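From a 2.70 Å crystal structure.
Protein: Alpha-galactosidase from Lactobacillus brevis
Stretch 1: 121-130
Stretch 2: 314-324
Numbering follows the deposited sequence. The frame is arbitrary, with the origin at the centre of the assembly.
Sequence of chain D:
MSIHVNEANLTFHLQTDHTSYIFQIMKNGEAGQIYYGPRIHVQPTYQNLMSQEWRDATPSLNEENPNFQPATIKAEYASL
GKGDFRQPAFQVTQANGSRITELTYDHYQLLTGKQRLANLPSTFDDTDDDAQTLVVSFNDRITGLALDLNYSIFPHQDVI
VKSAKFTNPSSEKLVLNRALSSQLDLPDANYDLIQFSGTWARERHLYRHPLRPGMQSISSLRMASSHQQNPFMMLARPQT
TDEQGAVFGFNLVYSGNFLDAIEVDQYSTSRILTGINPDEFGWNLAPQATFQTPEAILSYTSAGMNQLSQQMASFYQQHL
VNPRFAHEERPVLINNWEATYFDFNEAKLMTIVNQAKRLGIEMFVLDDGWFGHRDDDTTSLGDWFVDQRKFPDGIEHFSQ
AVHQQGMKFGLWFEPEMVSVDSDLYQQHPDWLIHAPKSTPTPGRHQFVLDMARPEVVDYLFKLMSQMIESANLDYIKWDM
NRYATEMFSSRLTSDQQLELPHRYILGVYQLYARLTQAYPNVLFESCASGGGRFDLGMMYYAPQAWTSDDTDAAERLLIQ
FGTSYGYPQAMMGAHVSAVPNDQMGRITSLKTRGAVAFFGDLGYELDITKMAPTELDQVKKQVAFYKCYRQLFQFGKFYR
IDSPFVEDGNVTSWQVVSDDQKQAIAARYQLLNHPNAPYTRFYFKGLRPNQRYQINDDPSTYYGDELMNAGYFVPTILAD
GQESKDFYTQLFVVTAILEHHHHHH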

ATOM      1  N   PRO D 121     -35.152 -14.533 -19.206  1.00 33.57           N
ATOM      2  CA  PRO D 121     -35.420 -13.400 -18.312  1.00 35.80           C
ATOM      3  C   PRO D 121     -34.735 -12.182 -18.899  1.00 34.43           C
ATOM      4  O   PRO D 121     -33.649 -12.324 -19.459  1.00 34.50           O
ATOM      5  CB  PRO D 121     -34.721 -13.798 -17.013  1.00 37.43           C
ATOM      6  CG  PRO D 121     -33.739 -14.885 -17.409  1.00 35.85           C
ATOM      7  CD  PRO D 121     -34.338 -15.581 -18.576  1.00 35.28           C
ATOM      8  N   SER D 122     -35.345 -11.012 -18.798  1.00 34.67           N
ATOM      9  CA  SER D 122     -34.828  -9.861 -19.524  1.00 33.57           C
ATOM     10  C   SER D 122     -35.490  -8.564 -19.113  1.00 34.87           C
ATOM     11  O   SER D 122     -36.361  -8.534 -18.244  1.00 33.77           O
ATOM     12  CB  SER D 122     -35.009 -10.067 -21.030  1.00 37.61           C
ATOM     13  OG  SER D 122     -36.372 -10.321 -21.342  1.00 40.23           O
ATOM     14  N   THR D 123     -35.077  -7.484 -19.761  1.00 36.51           N
ATOM     15  CA  THR D 123     -35.500  -6.159 -19.340  1.00 38.19           C
ATOM     16  C   THR D 123     -36.600  -5.589 -20.204  1.00 38.85           C
ATOM     17  O   THR D 123     -36.675  -5.855 -21.387  1.00 39.59           O
ATOM     18  CB  THR D 123     -34.327  -5.196 -19.327  1.00 35.69           C
ATOM     19  OG1 THR D 123     -33.556  -5.388 -20.521  1.00 35.89           O
ATOM     20  CG2 THR D 123     -33.468  -5.479 -18.116  1.00 34.16           C
ATOM     21  N   PHE D 124     -37.443  -4.773 -19.597  1.00 40.24           N
ATOM     22  CA  PHE D 124     -38.602  -4.266 -20.289  1.00 42.42           C
ATOM     23  C   PHE D 124     -38.890  -2.846 -19.815  1.00 45.38           C
ATOM     24  O   PHE D 124     -38.522  -2.477 -18.705  1.00 44.29           O
ATOM     25  CB  PHE D 124     -39.775  -5.153 -19.942  1.00 40.38           C
ATOM     26  CG  PHE D 124     -39.883  -5.419 -18.488  1.00 40.16           C
ATOM     27  CD1 PHE D 124     -40.607  -4.567 -17.673  1.00 39.56           C
ATOM     28  CD2 PHE D 124     -39.232  -6.498 -17.920  1.00 39.54           C
ATOM     29  CE1 PHE D 124     -40.712  -4.802 -16.316  1.00 38.34           C
ATOM     30  CE2 PHE D 124     -39.323  -6.738 -16.553  1.00 41.00           C
ATOM     31  CZ  PHE D 124     -40.062  -5.886 -15.751  1.00 38.45           C
ATOM     32  N   ASP D 125     -39.529  -2.053 -20.675  1.00 47.45           N
ATOM     33  CA  ASP D 125     -40.064  -0.754 -20.295  1.00 45.51           C
ATOM     34  C   ASP D 125     -41.572  -0.740 -20.515  1.00 44.52           C
ATOM     35  O   ASP D 125     -42.039  -0.429 -21.599  1.00 50.02           O
ATOM     36  CB  ASP D 125     -39.396   0.380 -21.084  1.00 42.17           C
ATOM     37  CG  ASP D 125     -39.903   1.754 -20.661  1.00 47.52           C
ATOM     38  OD1 ASP D 125     -40.462   1.856 -19.550  1.00 48.63           O
ATOM     39  OD2 ASP D 125     -39.756   2.737 -21.422  1.00 48.66           O
ATOM     40  N   ASP D 126     -42.329  -1.081 -19.484  1.00 44.02           N
ATOM     41  CA  ASP D 126     -43.779  -1.046 -19.560  1.00 44.89           C
ATOM     42  C   ASP D 126     -44.297   0.090 -18.687  1.00 51.13           C
ATOM     43  O   ASP D 126     -45.474   0.136 -18.325  1.00 52.22           O
ATOM     44  CB  ASP D 126     -44.366  -2.375 -19.079  1.00 47.72           C
ATOM     45  CG  ASP D 126     -43.984  -3.555 -19.974  1.00 55.12           C
ATOM     46  OD1 ASP D 126     -43.997  -3.402 -21.229  1.00 56.11           O
ATOM     47  OD2 ASP D 126     -43.682  -4.641 -19.418  1.00 48.93           O
ATOM     48  N   THR D 127     -43.407   1.008 -18.337  1.00 50.38           N
ATOM     49  CA  THR D 127     -43.735   2.059 -17.383  1.00 49.19           C
ATOM     50  C   THR D 127     -43.498   3.421 -18.015  1.00 50.25           C
ATOM     51  O   THR D 127     -43.309   4.422 -17.329  1.00 47.59           O
ATOM     52  CB  THR D 127     -42.907   1.916 -16.088  1.00 49.11           C
ATOM     53  OG1 THR D 127     -41.584   1.474 -16.420  1.00 47.96           O
ATOM     54  CG2 THR D 127     -43.549   0.900 -15.145  1.00 45.88           C
ATOM     55  N   ASP D 128     -43.522   3.448 -19.341  1.00 54.16           N
ATOM     56  CA  ASP D 128     -43.395   4.700 -20.063  1.00 55.76           C
ATOM     57  C   ASP D 128     -42.292   5.520 -19.408  1.00 54.31           C
ATOM     58  O   ASP D 128     -42.570   6.491 -18.712  1.00 54.04           O
ATOM     59  CB  ASP D 128     -44.721   5.453 -20.008  1.00 57.64           C
ATOM     60  CG  ASP D 128     -44.831   6.492 -21.086  1.00 66.22           C
ATOM     61  OD1 ASP D 128     -43.940   6.507 -21.969  1.00 67.15           O
ATOM     62  OD2 ASP D 128     -45.801   7.282 -21.048  1.00 67.93           O
ATOM     63  N   ASP D 129     -41.044   5.112 -19.627  1.00 53.00           N
ATOM     64  CA  ASP D 129     -39.917   5.618 -18.855  1.00 47.40           C
ATOM     65  C   ASP D 129     -38.831   6.035 -19.806  1.00 47.63           C
ATOM     66  O   ASP D 129     -37.667   6.079 -19.446  1.00 48.86           O
ATOM     67  CB  ASP D 129     -39.388   4.524 -17.928  1.00 48.98           C
ATOM     68  CG  ASP D 129     -38.417   5.051 -16.878  1.00 52.70           C
ATOM     69  OD1 ASP D 129     -38.471   6.257 -16.544  1.00 52.15           O
ATOM     70  OD2 ASP D 129     -37.603   4.245 -16.374  1.00 52.17           O
ATOM     71  N   ASP D 130     -39.222   6.298 -21.045  1.00 50.18           N
ATOM     72  CA  ASP D 130     -38.343   6.916 -22.034  1.00 45.85           C
ATOM     73  C   ASP D 130     -37.201   6.035 -22.537  1.00 44.22           C
ATOM     74  O   ASP D 130     -36.204   6.543 -23.066  1.00 41.87           O
ATOM     75  CB  ASP D 130     -37.837   8.268 -21.514  1.00 45.21           C
ATOM     76  CG  ASP D 130     -38.985   9.188 -21.086  1.00 53.58           C
ATOM     77  OD1 ASP D 130     -40.065   9.153 -21.736  1.00 52.96           O
ATOM     78  OD2 ASP D 130     -38.818   9.933 -20.092  1.00 50.72           O
ATOM     79  N   SER D 314     -32.827   0.850  -8.723  1.00 31.10           N
ATOM     80  CA  SER D 314     -34.052   1.434  -9.247  1.00 32.68           C
ATOM     81  C   SER D 314     -34.359   0.900 -10.632  1.00 33.43           C
ATOM     82  O   SER D 314     -35.519   0.748 -11.014  1.00 32.69           O
ATOM     83  CB  SER D 314     -33.960   2.954  -9.295  1.00 30.79           C
ATOM     84  OG  SER D 314     -34.775   3.486  -8.269  1.00 37.44           O
ATOM     85  N   PHE D 315     -33.306   0.628 -11.390  1.00 33.03           N
ATOM     86  CA  PHE D 315     -33.492   0.047 -12.694  1.00 35.83           C
ATOM     87  C   PHE D 315     -34.082  -1.356 -12.567  1.00 36.31           C
ATOM     88  O   PHE D 315     -35.009  -1.703 -13.306  1.00 36.34           O
ATOM     89  CB  PHE D 315     -32.188   0.020 -13.481  1.00 39.06           C
ATOM     90  CG  PHE D 315     -32.242  -0.854 -14.703  1.00 36.85           C
ATOM     91  CD1 PHE D 315     -32.753  -0.367 -15.893  1.00 36.02           C
ATOM     92  CD2 PHE D 315     -31.796  -2.167 -14.650  1.00 33.97           C
ATOM     93  CE1 PHE D 315     -32.814  -1.164 -17.022  1.00 34.95           C
ATOM     94  CE2 PHE D 315     -31.849  -2.975 -15.770  1.00 37.34           C
ATOM     95  CZ  PHE D 315     -32.365  -2.469 -16.969  1.00 36.96           C
ATOM     96  N   TYR D 316     -33.568  -2.154 -11.628  1.00 35.49           N
ATOM     97  CA  TYR D 316     -34.037  -3.538 -11.483  1.00 34.51           C
ATOM     98  C   TYR D 316     -35.489  -3.586 -11.016  1.00 35.65           C
ATOM     99  O   TYR D 316     -36.253  -4.442 -11.445  1.00 36.51           O
ATOM    100  CB  TYR D 316     -33.160  -4.370 -10.535  1.00 31.79           C
ATOM    101  CG  TYR D 316     -31.700  -4.498 -10.917  1.00 31.86           C
ATOM    102  CD1 TYR D 316     -31.317  -4.749 -12.230  1.00 30.46           C
ATOM    103  CD2 TYR D 316     -30.698  -4.414  -9.943  1.00 29.78           C
ATOM    104  CE1 TYR D 316     -29.971  -4.876 -12.573  1.00 31.26           C
ATOM    105  CE2 TYR D 316     -29.361  -4.535 -10.272  1.00 28.80           C
ATOM    106  CZ  TYR D 316     -28.996  -4.764 -11.588  1.00 33.12           C
ATOM    107  OH  TYR D 316     -27.657  -4.878 -11.919  1.00 34.42           O
ATOM    108  N   GLN D 317     -35.860  -2.659 -10.140  1.00 35.82           N
ATOM    109  CA  GLN D 317     -37.174  -2.674  -9.520  1.00 36.26           C
ATOM    110  C   GLN D 317     -38.256  -2.258 -10.504  1.00 39.29           C
ATOM    111  O   GLN D 317     -39.404  -2.670 -10.383  1.00 42.29           O
ATOM    112  CB  GLN D 317     -37.204  -1.745  -8.299  1.00 35.80           C
ATOM    113  CG  GLN D 317     -38.548  -1.718  -7.571  1.00 40.69           C
ATOM    114  CD  GLN D 317     -38.622  -0.641  -6.487  1.00 45.51           C
ATOM    115  OE1 GLN D 317     -38.741   0.559  -6.781  1.00 44.43           O
ATOM    116  NE2 GLN D 317     -38.563  -1.068  -5.227  1.00 41.26           N
ATOM    117  N   GLN D 318     -37.896  -1.428 -11.473  1.00 37.79           N
ATOM    118  CA  GLN D 318     -38.872  -0.939 -12.425  1.00 38.21           C
ATOM    119  C   GLN D 318     -38.873  -1.756 -13.719  1.00 42.42           C
ATOM    120  O   GLN D 318     -39.902  -1.861 -14.386  1.00 45.57           O
ATOM    121  CB  GLN D 318     -38.625   0.541 -12.733  1.00 39.84           C
ATOM    122  CG  GLN D 318     -39.653   1.152 -13.676  1.00 43.01           C
ATOM    123  CD  GLN D 318     -39.496   2.653 -13.847  1.00 49.80           C
ATOM    124  OE1 GLN D 318     -40.179   3.274 -14.673  1.00 48.64           O
ATOM    125  NE2 GLN D 318     -38.589   3.248 -13.066  1.00 51.24           N
ATOM    126  N   HIS D 319     -37.733  -2.356 -14.054  1.00 40.70           N
ATOM    127  CA  HIS D 319     -37.531  -2.906 -15.391  1.00 38.07           C
ATOM    128  C   HIS D 319     -36.959  -4.330 -15.464  1.00 39.46           C
ATOM    129  O   HIS D 319     -36.444  -4.736 -16.509  1.00 37.08           O
ATOM    130  CB  HIS D 319     -36.613  -1.984 -16.179  1.00 39.62           C
ATOM    131  CG  HIS D 319     -37.152  -0.606 -16.373  1.00 41.14           C
ATOM    132  ND1 HIS D 319     -38.281  -0.348 -17.117  1.00 41.76           N
ATOM    133  CD2 HIS D 319     -36.693   0.595 -15.952  1.00 42.29           C
ATOM    134  CE1 HIS D 319     -38.503   0.953 -17.133  1.00 45.96           C
ATOM    135  NE2 HIS D 319     -37.556   1.548 -16.430  1.00 44.45           N
ATOM    136  N   LEU D 320     -37.038  -5.089 -14.371  1.00 40.26           N
ATOM    137  CA  LEU D 320     -36.521  -6.451 -14.382  1.00 35.92           C
ATOM    138  C   LEU D 320     -37.313  -7.370 -13.467  1.00 36.60           C
ATOM    139  O   LEU D 320     -37.697  -8.462 -13.857  1.00 38.57           O
ATOM    140  CB  LEU D 320     -35.030  -6.487 -14.015  1.00 34.64           C
ATOM    141  CG  LEU D 320     -34.409  -7.889 -13.898  1.00 36.80           C
ATOM    142  CD1 LEU D 320     -34.304  -8.543 -15.260  1.00 35.16           C
ATOM    143  CD2 LEU D 320     -33.036  -7.878 -13.236  1.00 36.42           C
ATOM    144  N   VAL D 321     -37.566  -6.933 -12.247  1.00 36.95           N
ATOM    145  CA  VAL D 321     -38.197  -7.818 -11.283  1.00 36.18           C
ATOM    146  C   VAL D 321     -39.628  -8.113 -11.773  1.00 37.04           C
ATOM    147  O   VAL D 321     -40.275  -7.286 -12.421  1.00 39.94           O
ATOM    148  CB  VAL D 321     -37.922  -7.339  -9.820  1.00 36.24           C
ATOM    149  CG1 VAL D 321     -38.690  -8.167  -8.804  1.00 38.42           C
ATOM    150  CG2 VAL D 321     -36.449  -7.413  -9.526  1.00 32.70           C
ATOM    151  N   ASN D 322     -40.087  -9.323 -11.487  1.00 39.07           N
ATOM    152  CA  ASN D 322     -41.485  -9.713 -11.524  1.00 38.08           C
ATOM    153  C   ASN D 322     -42.241  -8.503 -10.980  1.00 38.60           C
ATOM    154  O   ASN D 322     -42.103  -8.163  -9.807  1.00 39.92           O
ATOM    155  CB  ASN D 322     -41.640 -11.017 -10.726  1.00 38.79           C
ATOM    156  CG  ASN D 322     -43.069 -11.565 -10.724  1.00 38.17           C
ATOM    157  OD1 ASN D 322     -44.031 -10.817 -10.754  1.00 39.30           O
ATOM    158  ND2 ASN D 322     -43.199 -12.886 -10.648  1.00 36.52           N
ATOM    159  N   PRO D 323     -43.050  -7.849 -11.834  1.00 40.52           N
ATOM    160  CA  PRO D 323     -43.900  -6.695 -11.476  1.00 38.86           C
ATOM    161  C   PRO D 323     -44.991  -7.010 -10.450  1.00 38.46           C
ATOM    162  O   PRO D 323     -45.523  -6.120  -9.788  1.00 40.65           O
ATOM    163  CB  PRO D 323     -44.545  -6.314 -12.808  1.00 37.34           C
ATOM    164  CG  PRO D 323     -43.619  -6.841 -13.836  1.00 40.00           C
ATOM    165  CD  PRO D 323     -43.085  -8.121 -13.277  1.00 39.41           C
ATOM    166  N   ARG D 324     -45.325  -8.282 -10.328  1.00 38.78           N
ATOM    167  CA  ARG D 324     -46.312  -8.725  -9.368  1.00 37.74           C
ATOM    168  C   ARG D 324     -45.798  -8.543  -7.943  1.00 38.70           C
ATOM    169  O   ARG D 324     -46.584  -8.493  -6.995  1.00 39.20           O
ATOM    170  CB  ARG D 324     -46.652 -10.195  -9.637  1.00 36.53           C
ATOM    171  CG  ARG D 324     -47.573 -10.828  -8.634  1.00 37.79           C
ATOM    172  CD  ARG D 324     -48.914 -10.109  -8.600  1.00 40.35           C
ATOM    173  NE  ARG D 324     -49.756 -10.636  -7.528  1.00 43.46           N
ATOM    174  CZ  ARG D 324     -49.769 -10.151  -6.290  1.00 41.63           C
ATOM    175  NH1 ARG D 324     -49.000  -9.113  -5.964  1.00 38.60           N
ATOM    176  NH2 ARG D 324     -50.552 -10.705  -5.379  1.00 38.28           N
TER

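Packing of an irregular segment, residues 121-130, against a helix and the loop that follows it, residues 314-324, in chain D of the Lactobacillus brevis alpha-galactosidase. The backbones come closest where Thr 123 and Phe 124 pass Leu 320 and His 319, with CA-CA separations of 5.1 Å for Thr 123 to Leu 320 and 5.2 Å for Phe 124 to His 319; the contact buries 531 Å², both sides summed.

His 319 is the centre of the bonding. His 319 O accepts a hydrogen bond from Phe 124 N (3.2 Å, 156° at the hydrogen) and also receives a CA-H...O contact from Thr 123 CA at 3.3 Å. Its ring, chi1 in the m well, has a partner for each nitrogen: His 319 ND1 donates to Phe 124 O at 2.7 Å, with a bent angle of 135°, and His 319 NE2 donates to Asp 129 OD2 at 2.7 Å, nearly straight at 165°. Both acceptors lie at the ring edge, near its plane, where imidazole N-H groups point. Phe 124 thus has its backbone N and O both bonded to one residue, the first by main chain and the second by side chain. Asp 129 OD2 has a further hydrogen bond elsewhere in the structure.

Asp 125 OD1 also lies at the edge of the imidazole, 3.2 Å from His 319 CE1. The same carboxylate braces its own loop: Asp 125 OD1 accepts from Thr 127 N at 3.3 Å and Asp 125 OD2 from Asp 129 N at 3.2 Å, tying together the segment that carries two of the cross-stretch partners.

Thr 127 OG1 donates to Gln 318 OE1 at 2.9 Å, reached by an extended Gln side chain with chi1 and chi2 both t. Gln 318 OE1 also sits 3.2 Å from Asp 129 OD2, but both are acceptors and no hydrogen bond joins them; each accepts a hydrogen bond from another donor, Gln 318 OE1 from Thr 127 OG1 and Asp 129 OD2 from His 319 NE2.

Around this polar cluster the packing is closer to van der Waals in kind. The Phe 124 side chain starts out sideways, yet its ring end reaches the second stretch: His 319 C lies over one face, Val 321 O is at the edge, 3.6 Å from Phe 124 CZ, and Pro 323 CG makes an apolar contact with Phe 124 CZ at 4.2 Å. Thr 123 CG2 meets Phe 315 CZ at 3.4 Å, while Thr 123 OG1 is satisfied elsewhere in the structure. Leu 320 CD1 comes within 3.6 Å of Ser 122 O.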